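Local coordinates for processed glycerol phosphate lipoteichoic acid synthase 2 (PDB 2W8D), which belongs to the sulfatase family, in the alkaline phosphatase clan, and carries a magnesium ion in a metal site that includes a phosphothreonine, at residues S41-I46 against Y260-N265; Y49-K54 against T209-G214; K54-F59 against Q226-L231; G168-P173 against T195-F200; F200-D205 against D222-S227. All blocks are in the same frame, centred on the assembly; numbering follows the deposited sequence.

Contact 1. Residues S41-I46 against Y260-N265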
# COMPACT_ATOMS: atom_id res chain seq x y z
N SER A 41 -9.07 -3.94 0.07
CA SER A 41 -10.06 -3.63 -0.98
C SER A 41 -10.72 -2.26 -0.82
O SER A 41 -11.79 -2.04 -1.37
CB SER A 41 -11.15 -4.70 -1.01
OG SER A 41 -10.67 -5.97 -1.42
N LEU A 42 -10.07 -1.36 -0.07
CA LEU A 42 -10.63 -0.04 0.22
C LEU A 42 -10.22 1.03 -0.82
O LEU A 42 -9.03 1.33 -1.00
CB LEU A 42 -10.23 0.39 1.62
CG LEU A 42 -11.03 1.61 2.08
CD1 LEU A 42 -12.51 1.25 2.30
CD2 LEU A 42 -10.42 2.25 3.34
N GLN A 43 -11.20 1.61 -1.49
CA GLN A 43 -10.95 2.62 -2.56
C GLN A 43 -11.23 4.02 -2.02
O GLN A 43 -12.06 4.18 -1.13
CB GLN A 43 -11.82 2.34 -3.81
CG GLN A 43 -11.48 1.01 -4.50
CD GLN A 43 -12.48 0.56 -5.57
OE1 GLN A 43 -12.68 1.25 -6.59
NE2 GLN A 43 -13.08 -0.60 -5.36
N SER A 44 -10.58 5.02 -2.59
CA SER A 44 -10.69 6.39 -2.14
C SER A 44 -12.10 6.97 -2.28
O SER A 44 -12.43 7.88 -1.55
CB SER A 44 -9.69 7.28 -2.90
OG SER A 44 -8.33 7.02 -2.51
N PHE A 45 -12.92 6.48 -3.21
CA PHE A 45 -14.28 7.03 -3.33
C PHE A 45 -15.11 6.91 -2.04
O PHE A 45 -16.01 7.71 -1.82
CB PHE A 45 -15.07 6.49 -4.53
CG PHE A 45 -15.67 5.13 -4.31
CD1 PHE A 45 -16.93 4.99 -3.77
CD2 PHE A 45 -14.97 3.98 -4.65
CE1 PHE A 45 -17.47 3.71 -3.55
CE2 PHE A 45 -15.51 2.73 -4.47
CZ PHE A 45 -16.75 2.59 -3.89
N ILE A 46 -14.79 5.91 -1.23
CA ILE A 46 -15.41 5.69 0.07
C ILE A 46 -15.18 6.82 1.08
O ILE A 46 -16.03 7.04 1.95
CB ILE A 46 -14.92 4.36 0.68
CG1 ILE A 46 -15.73 3.22 0.06
CG2 ILE A 46 -15.22 4.29 2.10
CD1 ILE A 46 -17.27 3.48 0.14
N TYR A 260 -8.27 -2.18 -5.82
CA TYR A 260 -9.72 -1.96 -5.87
C TYR A 260 -10.46 -3.12 -5.27
O TYR A 260 -10.00 -4.24 -5.35
CB TYR A 260 -10.24 -1.71 -7.30
CG TYR A 260 -10.04 -2.91 -8.21
CD1 TYR A 260 -11.02 -3.86 -8.33
CD2 TYR A 260 -8.82 -3.11 -8.88
CE1 TYR A 260 -10.86 -4.98 -9.17
CE2 TYR A 260 -8.62 -4.25 -9.71
CZ TYR A 260 -9.67 -5.17 -9.84
OH TYR A 260 -9.57 -6.27 -10.60
N GLY A 261 -11.64 -2.87 -4.72
CA GLY A 261 -12.51 -3.95 -4.31
C GLY A 261 -13.62 -4.21 -5.34
O GLY A 261 -14.10 -5.34 -5.47
N ILE A 262 -14.03 -3.16 -6.05
CA ILE A 262 -15.13 -3.26 -6.99
C ILE A 262 -14.63 -3.20 -8.45
O ILE A 262 -14.26 -2.12 -8.94
CB ILE A 262 -16.15 -2.11 -6.77
CG1 ILE A 262 -16.52 -1.94 -5.28
CG2 ILE A 262 -17.40 -2.34 -7.64
CD1 ILE A 262 -17.18 -3.19 -4.69
N SER A 263 -14.68 -4.33 -9.15
CA SER A 263 -14.27 -4.38 -10.56
C SER A 263 -15.32 -3.80 -11.53
O SER A 263 -16.40 -3.34 -11.13
CB SER A 263 -13.90 -5.80 -10.95
OG SER A 263 -15.05 -6.60 -11.07
N GLU A 264 -14.99 -3.84 -12.82
CA GLU A 264 -15.88 -3.43 -13.93
C GLU A 264 -17.10 -4.31 -14.17
O GLU A 264 -18.02 -3.90 -14.84
CB GLU A 264 -15.06 -3.20 -15.20
CG GLU A 264 -14.06 -2.01 -15.07
CD GLU A 264 -13.66 -1.42 -16.44
OE1 GLU A 264 -12.48 -1.62 -16.84
OE2 GLU A 264 -14.52 -0.76 -17.10
N ASN A 265 -17.14 -5.51 -13.56
CA ASN A 265 -18.35 -6.35 -13.56
C ASN A 265 -19.56 -5.70 -12.86
O ASN A 265 -20.72 -6.12 -13.06
CB ASN A 265 -18.10 -7.73 -12.91
CG ASN A 265 -17.00 -8.55 -13.61
OD1 ASN A 265 -16.27 -9.29 -12.95
ND2 ASN A 265 -16.91 -8.45 -14.92
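Gln-43 reaches across to the backbone of Tyr-260, Gly-261 and Ile-262, and its chain can be read outward atom by atom. From CB, CG is set anti to the carbonyl carbon (chi1 -65°), and Gln-43 CG comes to rest 3.7 Å from Tyr-260 CA. With the chain extended beyond it, Gln-43 CD lies 3.6 Å from Tyr-260 CB and meets the ring of Phe-45 at its edge. The two segments are the loops that follow parallel strands 33-39 and 251-257, the carboxy-terminal edge of the central sheet where the alkaline phosphatase fold gathers its metal ligands; Glu-40, Asp-258 and His-259, which bind the magnesium ion, immediately precede them. At the tip, the amide stands 82° from the plane of the Tyr-260 ring and reaches the backbone around Gly-261 and Ile-262. Nearer the metal, Ser-41 CB packs 3.6 Å from Gly-261 CA, which also directs a CA-H...O contact to Ser-41 O. The phenol of Tyr-260 turns instead to Lys-83, whose NZ is hydrogen-bonded to its OH.

Contact 2. Residues Y49-K54 against T209-G214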
# COMPACT_ATOMS: atom_id res chain seq x y z
N TYR A 49 -17.84 9.48 1.68
CA TYR A 49 -19.09 8.98 1.14
C TYR A 49 -20.10 8.78 2.27
O TYR A 49 -19.75 8.41 3.40
CB TYR A 49 -18.86 7.65 0.45
CG TYR A 49 -19.90 7.39 -0.62
CD1 TYR A 49 -19.72 7.87 -1.92
CD2 TYR A 49 -21.07 6.72 -0.32
CE1 TYR A 49 -20.69 7.67 -2.90
CE2 TYR A 49 -22.06 6.52 -1.29
CZ TYR A 49 -21.85 6.99 -2.57
OH TYR A 49 -22.80 6.79 -3.52
N LYS A 50 -21.37 9.02 1.96
CA LYS A 50 -22.44 8.80 2.92
C LYS A 50 -23.57 8.01 2.29
O LYS A 50 -23.81 8.12 1.09
CB LYS A 50 -23.02 10.12 3.46
CG LYS A 50 -22.02 11.08 3.99
CD LYS A 50 -22.70 12.26 4.65
CE LYS A 50 -21.64 13.28 5.05
NZ LYS A 50 -22.15 14.48 5.78
N ILE A 51 -24.23 7.23 3.14
CA ILE A 51 -25.43 6.46 2.84
C ILE A 51 -26.47 6.94 3.87
O ILE A 51 -26.19 6.88 5.08
CB ILE A 51 -25.17 4.92 3.06
CG1 ILE A 51 -24.10 4.38 2.09
CG2 ILE A 51 -26.45 4.12 2.89
CD1 ILE A 51 -24.56 4.47 0.60
N ASP A 52 -27.63 7.40 3.40
CA ASP A 52 -28.71 7.95 4.26
C ASP A 52 -28.24 9.02 5.26
O ASP A 52 -28.71 9.07 6.42
CB ASP A 52 -29.47 6.83 5.03
CG ASP A 52 -29.89 5.66 4.14
OD1 ASP A 52 -30.13 5.89 2.92
OD2 ASP A 52 -30.00 4.51 4.66
N GLY A 53 -27.31 9.86 4.83
CA GLY A 53 -26.71 10.85 5.71
C GLY A 53 -25.71 10.33 6.74
O GLY A 53 -25.15 11.13 7.48
N LYS A 54 -25.49 9.01 6.79
CA LYS A 54 -24.51 8.38 7.68
C LYS A 54 -23.20 8.11 6.94
O LYS A 54 -23.19 7.50 5.87
CB LYS A 54 -25.03 7.06 8.27
CG LYS A 54 -26.47 7.10 8.77
CD LYS A 54 -26.72 6.08 9.87
CE LYS A 54 -27.89 6.55 10.75
NZ LYS A 54 -27.62 6.28 12.21
N THR A 209 -21.84 -5.46 12.53
CA THR A 209 -21.94 -4.02 12.34
C THR A 209 -23.41 -3.62 12.14
O THR A 209 -24.26 -4.48 11.85
CB THR A 209 -20.93 -3.51 11.23
OG1 THR A 209 -20.04 -2.53 11.80
CG2 THR A 209 -21.64 -2.98 9.94
N ASP A 210 -23.71 -2.35 12.36
CA ASP A 210 -25.11 -1.87 12.33
C ASP A 210 -25.45 -1.05 11.08
O ASP A 210 -26.57 -0.55 10.93
CB ASP A 210 -25.42 -1.06 13.59
CG ASP A 210 -24.40 0.04 13.85
OD1 ASP A 210 -23.18 -0.17 13.61
OD2 ASP A 210 -24.83 1.13 14.32
N PHE A 211 -24.47 -0.90 10.20
CA PHE A 211 -24.63 -0.00 9.06
C PHE A 211 -25.64 -0.51 8.03
O PHE A 211 -25.70 -1.70 7.77
CB PHE A 211 -23.26 0.18 8.39
CG PHE A 211 -23.11 1.49 7.71
CD1 PHE A 211 -22.91 2.65 8.45
CD2 PHE A 211 -23.15 1.58 6.31
CE1 PHE A 211 -22.78 3.88 7.82
CE2 PHE A 211 -23.01 2.80 5.66
CZ PHE A 211 -22.84 3.96 6.41
N PRO A 212 -26.43 0.40 7.43
CA PRO A 212 -27.29 -0.04 6.32
C PRO A 212 -26.50 -0.45 5.07
O PRO A 212 -25.34 -0.04 4.87
CB PRO A 212 -28.11 1.22 6.01
CG PRO A 212 -27.23 2.32 6.41
CD PRO A 212 -26.55 1.84 7.67
N ALA A 213 -27.12 -1.28 4.23
CA ALA A 213 -26.50 -1.61 2.95
C ALA A 213 -27.00 -0.54 2.01
O ALA A 213 -28.09 -0.02 2.21
CB ALA A 213 -26.91 -3.01 2.49
N GLY A 214 -26.19 -0.16 1.02
CA GLY A 214 -26.65 0.80 0.02
C GLY A 214 -27.75 0.15 -0.80
O GLY A 214 -28.01 -1.04 -0.67
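Phe-211 is the first residue of 209-214 to touch the 49-54 segment, and it does so with the far end of its ring. Its CG stands anti to the backbone N (chi1 -151°), on the side of the carbonyl carbon, and the ring beyond it extends toward the other segment. Lys-54 O lies at the ring edge, close to the ring plane, 3.6 Å from Phe-211 CZ. Beside it, Lys-54 CB rests 3.9 Å from Phe-211 CE1, while the rest of the lysine chain leads away from the contact. Ile-51 approaches the ring obliquely, its CB 4.0 Å from Phe-211 CE2. Pro-212 follows; its CD covers one face of the Phe-211 ring, toward the rim, and its CG meets two partners. Ile-51 CG2 is 4.0 Å from Pro-212 CG, and Asp-52 OD2, from an exposed residue, lies 3.9 Å from the same CG, the aspartate and proline side chains sliding past each other in opposite directions. Farther on, Gly-214 presents its CA to Ile-51 CD1. Within 49-54, Ile-51 N donates to Lys-54 O at 2.9 Å, and Lys-54 N returns a bond to Ile-51 O at 2.8 Å. With Asp-52 and Gly-53 at the corners of a type I' turn, the arrangement is a tight two-residue beta hairpin, here laid against the loop that leads to helix 219-244.

Contact 3. Residues K54-F59 against Q226-L231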
# COMPACT_ATOMS: atom_id res chain seq x y z
N LYS A 54 -25.49 9.01 6.79
CA LYS A 54 -24.51 8.38 7.68
C LYS A 54 -23.20 8.11 6.94
O LYS A 54 -23.19 7.50 5.87
CB LYS A 54 -25.03 7.06 8.27
CG LYS A 54 -26.47 7.10 8.77
CD LYS A 54 -26.72 6.08 9.87
CE LYS A 54 -27.89 6.55 10.75
NZ LYS A 54 -27.62 6.28 12.21
N GLU A 55 -22.09 8.54 7.53
CA GLU A 55 -20.78 8.32 6.93
C GLU A 55 -20.41 6.86 6.96
O GLU A 55 -20.72 6.14 7.91
CB GLU A 55 -19.75 9.15 7.65
CG GLU A 55 -19.98 10.66 7.54
CD GLU A 55 -19.13 11.43 8.51
OE1 GLU A 55 -17.89 11.24 8.51
OE2 GLU A 55 -19.70 12.23 9.30
N VAL A 56 -19.74 6.41 5.91
CA VAL A 56 -19.35 5.02 5.77
C VAL A 56 -18.06 4.82 6.54
O VAL A 56 -17.93 3.86 7.28
CB VAL A 56 -19.14 4.61 4.28
CG1 VAL A 56 -18.60 3.17 4.21
CG2 VAL A 56 -20.44 4.75 3.48
N THR A 57 -17.10 5.72 6.35
CA THR A 57 -15.82 5.57 7.09
C THR A 57 -15.49 6.76 8.04
O THR A 57 -14.50 7.49 7.83
CB THR A 57 -14.66 5.24 6.12
OG1 THR A 57 -14.56 6.27 5.13
CG2 THR A 57 -14.91 3.91 5.40
N PRO A 58 -16.33 6.99 9.09
CA PRO A 58 -16.15 8.21 9.90
C PRO A 58 -14.77 8.39 10.56
O PRO A 58 -14.31 9.53 10.71
CB PRO A 58 -17.26 8.10 10.99
CG PRO A 58 -17.58 6.62 11.09
CD PRO A 58 -17.47 6.19 9.58
N PHE A 59 -14.11 7.31 10.98
CA PHE A 59 -12.77 7.50 11.54
C PHE A 59 -11.75 7.96 10.50
O PHE A 59 -10.98 8.89 10.75
CB PHE A 59 -12.23 6.25 12.26
CG PHE A 59 -11.06 6.54 13.14
CD1 PHE A 59 -11.22 7.29 14.32
CD2 PHE A 59 -9.78 6.12 12.77
CE1 PHE A 59 -10.13 7.57 15.19
CE2 PHE A 59 -8.68 6.39 13.59
CZ PHE A 59 -8.85 7.11 14.83
N GLN A 226 -21.09 -1.82 4.13
CA GLN A 226 -21.14 -2.44 5.45
C GLN A 226 -19.80 -2.97 5.94
O GLN A 226 -19.43 -2.72 7.08
CB GLN A 226 -22.14 -3.59 5.47
CG GLN A 226 -23.55 -3.15 5.22
CD GLN A 226 -24.56 -4.14 5.76
OE1 GLN A 226 -24.22 -5.28 6.07
NE2 GLN A 226 -25.80 -3.70 5.89
N SER A 227 -19.08 -3.70 5.10
CA SER A 227 -17.78 -4.21 5.55
C SER A 227 -16.73 -3.10 5.60
O SER A 227 -15.82 -3.15 6.42
CB SER A 227 -17.28 -5.44 4.77
OG SER A 227 -17.62 -5.32 3.42
N ALA A 228 -16.89 -2.08 4.76
CA ALA A 228 -16.01 -0.91 4.86
C ALA A 228 -16.24 -0.19 6.22
O ALA A 228 -15.28 0.23 6.86
CB ALA A 228 -16.25 0.06 3.70
N HIS A 229 -17.49 -0.08 6.63
CA HIS A 229 -17.84 0.57 7.90
C HIS A 229 -17.23 -0.24 9.03
O HIS A 229 -16.65 0.33 9.92
CB HIS A 229 -19.38 0.71 8.03
CG HIS A 229 -19.85 1.43 9.26
ND1 HIS A 229 -19.77 2.80 9.41
CD2 HIS A 229 -20.44 0.98 10.40
CE1 HIS A 229 -20.29 3.16 10.57
NE2 HIS A 229 -20.71 2.07 11.19
N TYR A 230 -17.32 -1.57 8.95
CA TYR A 230 -16.69 -2.44 9.93
C TYR A 230 -15.14 -2.24 10.01
O TYR A 230 -14.56 -2.14 11.12
CB TYR A 230 -17.08 -3.92 9.68
CG TYR A 230 -16.44 -4.90 10.64
CD1 TYR A 230 -17.05 -5.22 11.86
CD2 TYR A 230 -15.20 -5.47 10.35
CE1 TYR A 230 -16.46 -6.10 12.75
CE2 TYR A 230 -14.60 -6.34 11.21
CZ TYR A 230 -15.23 -6.64 12.42
OH TYR A 230 -14.63 -7.50 13.28
N LEU A 231 -14.49 -2.21 8.85
CA LEU A 231 -13.05 -1.90 8.74
C LEU A 231 -12.74 -0.57 9.47
O LEU A 231 -11.79 -0.49 10.24
CB LEU A 231 -12.63 -1.81 7.26
CG LEU A 231 -11.13 -1.56 6.97
CD1 LEU A 231 -10.19 -2.41 7.85
CD2 LEU A 231 -10.75 -1.80 5.51
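The backbones of Val-56 and His-229 draw close, their CA atoms 5.2 Å apart, where the chain leaving strand 54-55 meets the flank of helix 219-244. His-229 CA sends a CA-H...O contact to Val-56 O, 3.3 Å away. The same carbonyl oxygen accepts a hydrogen bond from His-229 ND1 at 3.0 Å, with an N-H...O angle of 150°. The acceptor lies nearly in the imidazole plane, whereas the donor stands 35° out of the carbonyl plane. CG of His-229 is anti to the backbone N (chi1 -177°), and the ND1 bond helps to fix the rotation of the ring it carries. Pro-58 crosses this side chain at about a right angle, its CD 4.1 Å from His-229 ND1. One residue earlier in the helix, Val-56 CG1 makes an apolar contact with Ala-228 CB at 3.9 Å; separately, Thr-57 CG2 lies near Ala-228 O. What packs against helix 219-244 is thus the turn linking strand 54-55 to helix 58-65, within the sulfatase family region.

Contact 4. Residues G168-P173 against T195-F200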
# COMPACT_ATOMS: atom_id res chain seq x y z
N GLY A 168 -10.15 -15.98 7.35
CA GLY A 168 -9.61 -16.16 8.70
C GLY A 168 -10.17 -15.17 9.70
O GLY A 168 -11.39 -14.97 9.78
N MSE A 169 -9.29 -14.55 10.47
CA MSE A 169 -9.73 -13.68 11.57
C MSE A 169 -10.47 -12.45 11.04
O MSE A 169 -10.06 -11.84 10.06
CB MSE A 169 -8.56 -13.19 12.41
CG MSE A 169 -7.85 -14.23 13.21
SE MSE A 169 -8.90 -15.03 14.66
CE MSE A 169 -9.05 -13.47 15.85
N LYS A 170 -11.54 -12.08 11.73
CA LYS A 170 -12.15 -10.77 11.57
C LYS A 170 -11.24 -9.67 12.14
O LYS A 170 -10.57 -9.90 13.15
CB LYS A 170 -13.49 -10.75 12.29
CG LYS A 170 -14.55 -11.62 11.63
CD LYS A 170 -15.79 -11.68 12.50
CE LYS A 170 -16.90 -12.48 11.85
NZ LYS A 170 -17.90 -12.83 12.91
N ASP A 171 -11.22 -8.50 11.52
CA ASP A 171 -10.38 -7.38 11.94
C ASP A 171 -10.51 -6.94 13.43
O ASP A 171 -9.50 -6.74 14.07
CB ASP A 171 -10.59 -6.19 11.00
CG ASP A 171 -10.21 -6.51 9.55
OD1 ASP A 171 -9.58 -7.57 9.29
OD2 ASP A 171 -10.55 -5.69 8.66
N LYS A 172 -11.72 -6.77 13.97
CA LYS A 172 -11.88 -6.36 15.39
C LYS A 172 -11.14 -7.24 16.40
O LYS A 172 -10.31 -6.70 17.12
CB LYS A 172 -13.34 -6.14 15.80
CG LYS A 172 -13.93 -4.81 15.29
CD LYS A 172 -15.33 -4.59 15.81
CE LYS A 172 -16.04 -3.48 15.06
NZ LYS A 172 -17.53 -3.50 15.34
N PRO A 173 -11.38 -8.57 16.43
CA PRO A 173 -10.56 -9.41 17.33
C PRO A 173 -9.10 -9.58 16.88
O PRO A 173 -8.22 -9.78 17.71
CB PRO A 173 -11.28 -10.76 17.34
CG PRO A 173 -12.12 -10.75 16.10
CD PRO A 173 -12.49 -9.33 15.84
N THR A 195 -5.15 -6.60 7.07
CA THR A 195 -6.56 -6.82 7.41
C THR A 195 -7.15 -7.81 6.42
O THR A 195 -6.59 -8.00 5.36
CB THR A 195 -7.38 -5.49 7.43
OG1 THR A 195 -7.46 -4.88 6.11
CG2 THR A 195 -6.76 -4.52 8.42
N LEU A 196 -8.30 -8.38 6.76
CA LEU A 196 -8.97 -9.46 6.02
C LEU A 196 -10.45 -9.25 5.72
O LEU A 196 -10.96 -9.84 4.75
CB LEU A 196 -8.92 -10.74 6.86
CG LEU A 196 -7.67 -11.58 6.60
CD1 LEU A 196 -7.63 -12.79 7.50
CD2 LEU A 196 -7.57 -11.95 5.10
N SER A 197 -11.15 -8.52 6.59
CA SER A 197 -12.60 -8.51 6.65
C SER A 197 -13.26 -7.87 5.42
O SER A 197 -14.32 -8.33 5.02
CB SER A 197 -13.08 -7.80 7.92
OG SER A 197 -13.04 -8.64 9.08
N ASN A 198 -12.66 -6.85 4.82
CA ASN A 198 -13.30 -6.20 3.66
C ASN A 198 -12.97 -6.91 2.34
O ASN A 198 -12.51 -6.27 1.38
CB ASN A 198 -12.96 -4.70 3.59
CG ASN A 198 -13.89 -3.93 2.71
OD1 ASN A 198 -15.12 -4.11 2.77
ND2 ASN A 198 -13.34 -3.03 1.88
N HIS A 199 -13.19 -8.23 2.30
CA HIS A 199 -12.89 -9.08 1.13
C HIS A 199 -14.15 -9.34 0.34
O HIS A 199 -15.21 -9.52 0.93
CB HIS A 199 -12.29 -10.44 1.56
CG HIS A 199 -10.82 -10.57 1.28
ND1 HIS A 199 -9.89 -10.78 2.28
CD2 HIS A 199 -10.12 -10.49 0.12
CE1 HIS A 199 -8.68 -10.85 1.74
NE2 HIS A 199 -8.79 -10.68 0.43
N PHE A 200 -14.04 -9.30 -1.00
CA PHE A 200 -15.11 -9.71 -1.91
C PHE A 200 -15.70 -11.07 -1.47
O PHE A 200 -14.95 -11.93 -1.06
CB PHE A 200 -14.48 -9.88 -3.29
CG PHE A 200 -15.46 -10.21 -4.37
CD1 PHE A 200 -16.04 -9.18 -5.14
CD2 PHE A 200 -15.83 -11.55 -4.62
CE1 PHE A 200 -16.97 -9.49 -6.15
CE2 PHE A 200 -16.77 -11.87 -5.63
CZ PHE A 200 -17.33 -10.84 -6.40
O HOH W 1 -10.48 -5.27 5.97
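Asp-171 and Ser-197 tie the start of helix 171-183, which connects parallel-sheet strands 150-152 and 189-194 in a beta-alpha-beta crossover, to the loop that follows the second strand. Three direct hydrogen bonds join the segments. Asp-171 N donates to Ser-197 OG at 3.0 Å. In return, Asp-171 OD1 grips two successive amides: Leu-196 N comes in on its syn lone pair at 2.9 Å, almost straight at 175°, while Ser-197 N, at 3.3 Å, lies 41° out of the carboxylate plane. Such bonds, together with the helix start, would be expected to favour a charged carboxylate. In van der Waals contact, Thr-195 crosses Asp-171 at about a right angle, its CB 3.4 Å from Asp-171 OD2, and Leu-196 CB sits 3.6 Å from Met-169 O. Thr-195 OG1 is also bonded to Ser-38 O. A water completes the network, donating to Asp-171 OD2 at 2.7 Å and to Thr-195 OG1, and accepting from Asn-198 N at 2.9 Å.

Contact 5. Residues F200-D205 against D222-S227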
# COMPACT_ATOMS: atom_id res chain seq x y z
N PHE A 200 -14.04 -9.30 -1.00
CA PHE A 200 -15.11 -9.71 -1.91
C PHE A 200 -15.70 -11.07 -1.47
O PHE A 200 -14.95 -11.93 -1.06
CB PHE A 200 -14.48 -9.88 -3.29
CG PHE A 200 -15.46 -10.21 -4.37
CD1 PHE A 200 -16.04 -9.18 -5.14
CD2 PHE A 200 -15.83 -11.55 -4.62
CE1 PHE A 200 -16.97 -9.49 -6.15
CE2 PHE A 200 -16.77 -11.87 -5.63
CZ PHE A 200 -17.33 -10.84 -6.40
N PRO A 201 -17.03 -11.27 -1.55
CA PRO A 201 -18.16 -10.43 -1.97
C PRO A 201 -18.67 -9.46 -0.89
O PRO A 201 -19.74 -8.91 -1.07
CB PRO A 201 -19.25 -11.46 -2.28
CG PRO A 201 -19.03 -12.51 -1.22
CD PRO A 201 -17.49 -12.61 -1.16
N PHE A 202 -17.93 -9.25 0.20
CA PHE A 202 -18.22 -8.15 1.16
C PHE A 202 -19.42 -8.37 2.12
O PHE A 202 -19.87 -7.44 2.79
CB PHE A 202 -18.37 -6.80 0.42
CG PHE A 202 -17.20 -6.48 -0.48
CD1 PHE A 202 -15.93 -6.31 0.06
CD2 PHE A 202 -17.37 -6.34 -1.84
CE1 PHE A 202 -14.88 -6.03 -0.74
CE2 PHE A 202 -16.31 -6.04 -2.67
CZ PHE A 202 -15.06 -5.88 -2.15
N GLY A 203 -19.96 -9.58 2.18
CA GLY A 203 -20.97 -9.84 3.23
C GLY A 203 -20.35 -9.56 4.61
O GLY A 203 -19.14 -9.70 4.80
N MSE A 204 -21.15 -9.11 5.56
CA MSE A 204 -20.69 -9.16 6.96
C MSE A 204 -21.83 -9.81 7.73
O MSE A 204 -22.97 -9.71 7.32
CB MSE A 204 -20.31 -7.77 7.52
CG MSE A 204 -19.11 -7.77 8.50
SE MSE A 204 -17.24 -7.83 7.73
CE MSE A 204 -16.45 -9.07 9.03
N ASP A 205 -21.51 -10.52 8.81
CA ASP A 205 -22.55 -11.17 9.63
C ASP A 205 -23.27 -10.16 10.51
O ASP A 205 -22.63 -9.29 11.09
CB ASP A 205 -21.95 -12.29 10.51
CG ASP A 205 -20.97 -13.21 9.75
OD1 ASP A 205 -21.08 -14.44 9.91
OD2 ASP A 205 -20.07 -12.72 9.01
N ASP A 222 -23.72 -3.21 -2.76
CA ASP A 222 -24.52 -2.93 -1.56
C ASP A 222 -23.81 -3.28 -0.26
O ASP A 222 -23.89 -2.52 0.69
CB ASP A 222 -25.89 -3.64 -1.59
CG ASP A 222 -26.84 -3.07 -2.64
OD1 ASP A 222 -26.51 -2.04 -3.27
OD2 ASP A 222 -27.92 -3.66 -2.84
N ASN A 223 -23.10 -4.42 -0.24
CA ASN A 223 -22.50 -4.95 1.00
C ASN A 223 -21.10 -4.39 1.23
O ASN A 223 -20.55 -4.46 2.35
CB ASN A 223 -22.45 -6.47 0.97
CG ASN A 223 -23.83 -7.10 1.08
OD1 ASN A 223 -24.80 -6.45 1.47
ND2 ASN A 223 -23.92 -8.36 0.72
N TYR A 224 -20.51 -3.85 0.17
CA TYR A 224 -19.23 -3.19 0.29
C TYR A 224 -19.26 -2.18 1.46
O TYR A 224 -18.34 -2.13 2.25
CB TYR A 224 -18.93 -2.47 -1.01
CG TYR A 224 -17.54 -1.90 -1.08
CD1 TYR A 224 -16.41 -2.74 -1.12
CD2 TYR A 224 -17.35 -0.52 -1.10
CE1 TYR A 224 -15.13 -2.20 -1.18
CE2 TYR A 224 -16.06 0.03 -1.17
CZ TYR A 224 -14.96 -0.80 -1.22
OH TYR A 224 -13.72 -0.22 -1.32
N PHE A 225 -20.31 -1.36 1.52
CA PHE A 225 -20.37 -0.24 2.43
C PHE A 225 -20.43 -0.68 3.87
O PHE A 225 -19.91 0.02 4.72
CB PHE A 225 -21.56 0.69 2.15
CG PHE A 225 -21.55 1.24 0.77
CD1 PHE A 225 -20.69 2.30 0.43
CD2 PHE A 225 -22.39 0.71 -0.21
CE1 PHE A 225 -20.65 2.82 -0.88
CE2 PHE A 225 -22.35 1.23 -1.53
CZ PHE A 225 -21.48 2.29 -1.85
N GLN A 226 -21.09 -1.82 4.13
CA GLN A 226 -21.14 -2.44 5.45
C GLN A 226 -19.80 -2.97 5.94
O GLN A 226 -19.43 -2.72 7.08
CB GLN A 226 -22.14 -3.59 5.47
CG GLN A 226 -23.55 -3.15 5.22
CD GLN A 226 -24.56 -4.14 5.76
OE1 GLN A 226 -24.22 -5.28 6.07
NE2 GLN A 226 -25.80 -3.70 5.89
N SER A 227 -19.08 -3.70 5.10
CA SER A 227 -17.78 -4.21 5.55
C SER A 227 -16.73 -3.10 5.60
O SER A 227 -15.82 -3.15 6.42
CB SER A 227 -17.28 -5.44 4.77
OG SER A 227 -17.62 -5.32 3.42
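Phe-202 and Tyr-224 form the dense part of the contact, a T-shaped pair in which the tyrosine edge meets the phenylalanine face. Their centroids are 4.8 Å apart and the ring planes stand at 83°. Tyr-224 CD1 is poised over the centre of the Phe-202 ring, 3.6 Å from Phe-202 CZ, and Phe-200 CA covers the centre of the opposite face, leaving the ring sandwiched. Near the base of the side chain, Ser-227 OG lies 3.4 Å from Phe-202 CB and 3.2 Å from Phe-202 O; its polar partner outside the segments is Asn-198 OD1. Met-204, a selenomethionine bent at chi2 and chi3, packs its SE 3.8 Å from Ser-227 CB. Toward solvent the fit slackens: Gly-203 CA is 4.1 Å from Asn-223 ND2, and exposed Pro-201, preceded by a cis peptide bond, barely takes part. The loop thus lies along the early turns of helix 219-244, with Val-220 and Ile-262 also touching Phe-202, while Tyr-224 OH is hydrogen-bonded to Ser-41 O and Gln-43 N in the loop after strand 33-39.

How the contacts relate
Helix 219-244 illustrates how one element can join many contacts: contacts 3 and 5 lie on it and share Gln-226 and Ser-227. From contact 5, Tyr-224 OH reaches Ser-41 O of contact 1 at 2.6 Å, probably a hydrogen bond; Tyr-230 OH of contact 3 lies 3.1 Å from Lys-172 N of contact 4, probably another. Contacts 2 and 3, sharing Lys-54, have centres about 8 Å apart, and His-229 stacks on Phe-211 between them. Distances from the magnesium ion differ: about 4 Å for the side chain of Ser-41 in contact 1, 8 Å for Thr-195 of contact 4 and Phe-202 of contact 5, and 13 Å for Ala-228 of contact 3. His-199 NE2 of contact 4 is hydrogen-bonded to the phosphate of the phosphothreonine at position 84.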